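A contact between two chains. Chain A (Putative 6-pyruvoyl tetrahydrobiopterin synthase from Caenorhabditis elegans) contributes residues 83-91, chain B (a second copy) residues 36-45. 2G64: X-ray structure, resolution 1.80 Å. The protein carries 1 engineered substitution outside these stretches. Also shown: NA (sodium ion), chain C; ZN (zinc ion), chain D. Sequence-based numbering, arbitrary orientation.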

# COMPACT_ATOMS: atom_id res chain seq x y z
N ASP A 83 -12.42 -17.37 9.19
CA ASP A 83 -11.84 -16.29 9.95
C ASP A 83 -11.62 -16.61 11.43
O ASP A 83 -12.52 -17.15 12.09
CB ASP A 83 -12.64 -15.00 9.82
CG ASP A 83 -11.98 -13.87 10.56
OD1 ASP A 83 -10.82 -13.56 10.24
OD2 ASP A 83 -12.59 -13.35 11.51
N HIS A 84 -10.45 -16.25 11.95
CA HIS A 84 -10.07 -16.58 13.33
C HIS A 84 -10.17 -18.08 13.66
O HIS A 84 -10.46 -18.48 14.79
CB HIS A 84 -10.84 -15.72 14.32
CG HIS A 84 -10.30 -14.33 14.40
ND1 HIS A 84 -10.61 -13.35 13.48
CD2 HIS A 84 -9.40 -13.77 15.24
CE1 HIS A 84 -9.96 -12.24 13.77
NE2 HIS A 84 -9.22 -12.47 14.84
N ARG A 85 -9.88 -18.90 12.66
CA ARG A 85 -9.88 -20.34 12.80
C ARG A 85 -8.52 -20.95 12.45
O ARG A 85 -7.63 -20.28 11.92
CB ARG A 85 -10.96 -20.95 11.89
CG ARG A 85 -12.36 -20.37 12.14
CD ARG A 85 -13.40 -21.46 12.06
NE ARG A 85 -14.76 -20.94 11.92
CZ ARG A 85 -15.63 -20.84 12.92
NH1 ARG A 85 -15.29 -21.22 14.15
NH2 ARG A 85 -16.84 -20.35 12.70
N ASN A 86 -8.40 -22.23 12.77
CA ASN A 86 -7.28 -23.04 12.33
C ASN A 86 -7.74 -23.89 11.12
O ASN A 86 -8.64 -24.75 11.26
CB ASN A 86 -6.85 -23.93 13.50
CG ASN A 86 -5.66 -24.79 13.16
OD1 ASN A 86 -5.64 -25.46 12.13
ND2 ASN A 86 -4.66 -24.81 14.04
N LEU A 87 -7.17 -23.63 9.94
CA LEU A 87 -7.70 -24.24 8.71
C LEU A 87 -7.73 -25.77 8.79
O LEU A 87 -8.74 -26.39 8.47
CB LEU A 87 -6.91 -23.78 7.49
CG LEU A 87 -6.85 -22.27 7.21
CD1 LEU A 87 -6.13 -22.02 5.86
CD2 LEU A 87 -8.26 -21.72 7.17
N ASP A 88 -6.64 -26.36 9.25
CA ASP A 88 -6.48 -27.82 9.22
C ASP A 88 -7.32 -28.52 10.28
O ASP A 88 -7.71 -29.67 10.09
CB ASP A 88 -5.02 -28.18 9.40
CG ASP A 88 -4.13 -27.34 8.52
OD1 ASP A 88 -4.14 -27.53 7.28
OD2 ASP A 88 -3.46 -26.46 9.06
N LYS A 89 -7.58 -27.83 11.39
CA LYS A 89 -8.28 -28.43 12.52
C LYS A 89 -9.76 -28.06 12.62
O LYS A 89 -10.57 -28.82 13.17
CB LYS A 89 -7.57 -28.09 13.83
CG LYS A 89 -6.15 -28.67 13.88
CD LYS A 89 -5.48 -28.37 15.19
CE LYS A 89 -4.02 -28.79 15.14
NZ LYS A 89 -3.38 -28.63 16.47
N ASP A 90 -10.12 -26.89 12.12
CA ASP A 90 -11.49 -26.37 12.29
C ASP A 90 -12.35 -26.44 11.02
O ASP A 90 -13.58 -26.25 11.07
CB ASP A 90 -11.46 -24.90 12.73
CG ASP A 90 -10.81 -24.72 14.08
OD1 ASP A 90 -10.94 -25.62 14.94
OD2 ASP A 90 -10.16 -23.67 14.28
N VAL A 91 -11.70 -26.64 9.89
CA VAL A 91 -12.39 -26.63 8.62
C VAL A 91 -12.31 -28.02 7.98
O VAL A 91 -11.23 -28.53 7.67
CB VAL A 91 -11.81 -25.54 7.65
CG1 VAL A 91 -12.66 -25.43 6.37
CG2 VAL A 91 -11.78 -24.17 8.36
NA NA C . -7.40 -18.23 18.73
ZN ZN D . -4.68 -12.49 16.76
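Chain B 36-45: GKCNNSNGHG

The ring of His B44 bridges two metal ions and is also packed by His A84 of the other copy: ND1 binds the sodium ion (2.9 Å), NE2 binds the zinc ion (2.1 Å), and His A84 lies over one face. A water 1.8 Å from the zinc and atoms elsewhere in the structure complete the zinc's ligands. His A84 CD2 lies 3.6 Å from His B44 CD2, with ring centroids 4.7 Å apart and planes inclined at 40°, an oblique pairing. The backbones come nearest here, with His A84 CA 5.0 Å from His B44 CA. The carbonyls of Cys B38 and Asn B40 bind the sodium as well, O to ion 2.7 and 2.8 Å, so the sodium ties the 3-10 segment and the first residue of the turn to His B44.

Chain B runs from Gly B36, with positive phi, through a short 3-10 segment (Lys B37 to Asn B39), then a type I turn from Asn B40 to Gly B43, closed by Gly B43 N to Asn B40 O at 2.8 Å, and enters a strand at His B44. Chain A passes from His A84, whose phi/psi of 54/34 is left-handed, to the helix Leu A87 to Asp A90. From Asn B42 to His B44 chain B runs back toward His A84, roughly against the direction of chain A from His A84 to Asn A86. Asn A86 caps the helix: its OD1 accepts from Lys A89 N at 3.2 Å and, weakly, from Asp A88 N at 3.2 Å.

The turn of chain B sits against this cap. Asn A86 ND2 donates to Asn B42 O (3.1 Å), so the capping amide uses its oxygen within chain A and its nitrogen across the contact. Asp A90 accepts from two asparagine amides of the turn, one on each carboxylate oxygen: OD2 from Asn B40 ND2 (3.0 Å) and OD1 from Asn B42 ND2 (2.9 Å); OD2 also accepts from Asn A86 N at 2.7 Å. Asn B40 ND2 spends its other hydrogen on Gly B43 O (2.9 Å), which braces the turn from within.

Around His A84 the contacts with chain B are van der Waals: its CB is 4.0 Å from Lys B37 CB, its NE2 3.8 Å from Cys B38 SG, and its O 3.3 Å from Asn B40 CB. Asp A83 OD2 holds the ring by accepting from His A84 ND1 at 2.8 Å.

Water 2 joins Asn B40 OD1 (2.7 Å), Asn B42 N (2.9 Å) and Asp A90 OD1 (3.1 Å).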

# COMPACT_ATOMS: atom_id res chain seq x y z
N GLY B 36 -13.03 -13.11 22.97
CA GLY B 36 -13.96 -13.43 21.88
C GLY B 36 -13.40 -14.47 20.91
O GLY B 36 -12.82 -15.48 21.33
N LYS B 37 -13.56 -14.21 19.61
CA LYS B 37 -13.05 -15.13 18.59
C LYS B 37 -11.53 -15.33 18.68
O LYS B 37 -10.99 -16.35 18.25
CB LYS B 37 -13.42 -14.64 17.19
CG LYS B 37 -14.87 -14.92 16.80
CD LYS B 37 -15.11 -14.54 15.33
CE LYS B 37 -16.55 -14.83 14.91
NZ LYS B 37 -16.71 -16.22 14.39
N CYS B 38 -10.83 -14.36 19.27
CA CYS B 38 -9.39 -14.52 19.47
C CYS B 38 -9.02 -15.66 20.44
O CYS B 38 -7.89 -16.15 20.43
CB CYS B 38 -8.74 -13.22 19.90
SG CYS B 38 -8.79 -11.94 18.61
N ASN B 39 -10.00 -16.12 21.21
CA ASN B 39 -9.79 -17.25 22.10
C ASN B 39 -10.06 -18.62 21.43
O ASN B 39 -10.03 -19.66 22.09
CB ASN B 39 -10.66 -17.05 23.36
CG ASN B 39 -10.42 -18.09 24.43
OD1 ASN B 39 -11.30 -18.91 24.71
ND2 ASN B 39 -9.23 -18.07 25.04
N ASN B 40 -10.31 -18.63 20.11
CA ASN B 40 -10.61 -19.89 19.40
C ASN B 40 -9.59 -20.93 19.83
O ASN B 40 -8.38 -20.68 19.76
CB ASN B 40 -10.48 -19.73 17.86
CG ASN B 40 -10.66 -21.07 17.09
OD1 ASN B 40 -11.72 -21.68 17.16
ND2 ASN B 40 -9.62 -21.52 16.35
N SER B 41 -10.07 -22.09 20.26
CA SER B 41 -9.19 -23.04 20.93
C SER B 41 -8.02 -23.53 20.08
O SER B 41 -6.94 -23.78 20.61
CB SER B 41 -9.97 -24.22 21.54
OG SER B 41 -10.29 -25.19 20.57
N ASN B 42 -8.22 -23.66 18.76
CA ASN B 42 -7.11 -24.07 17.92
C ASN B 42 -6.30 -22.90 17.34
O ASN B 42 -5.40 -23.11 16.52
CB ASN B 42 -7.56 -25.03 16.81
CG ASN B 42 -8.00 -26.37 17.36
OD1 ASN B 42 -7.34 -26.94 18.21
ND2 ASN B 42 -9.12 -26.87 16.87
N GLY B 43 -6.63 -21.69 17.78
CA GLY B 43 -5.82 -20.55 17.43
C GLY B 43 -6.19 -19.94 16.08
O GLY B 43 -7.19 -20.32 15.42
N HIS B 44 -5.40 -18.95 15.70
CA HIS B 44 -5.54 -18.26 14.42
C HIS B 44 -4.15 -17.65 14.23
O HIS B 44 -3.19 -18.08 14.91
CB HIS B 44 -6.65 -17.18 14.47
CG HIS B 44 -6.40 -16.08 15.47
ND1 HIS B 44 -6.56 -16.25 16.83
CD2 HIS B 44 -5.98 -14.80 15.30
CE1 HIS B 44 -6.25 -15.12 17.46
NE2 HIS B 44 -5.90 -14.23 16.55
N GLY B 45 -4.01 -16.70 13.31
CA GLY B 45 -2.67 -16.24 12.97
C GLY B 45 -2.62 -14.93 12.24
O GLY B 45 -3.66 -14.37 11.88
O HOH W 1 -15.23 -17.34 11.93
O HOH W 2 -10.90 -24.19 17.66
O HOH W 3 -13.35 -22.93 15.31
O HOH W 4 -4.37 -26.53 18.14
O HOH W 5 -5.46 -11.24 17.84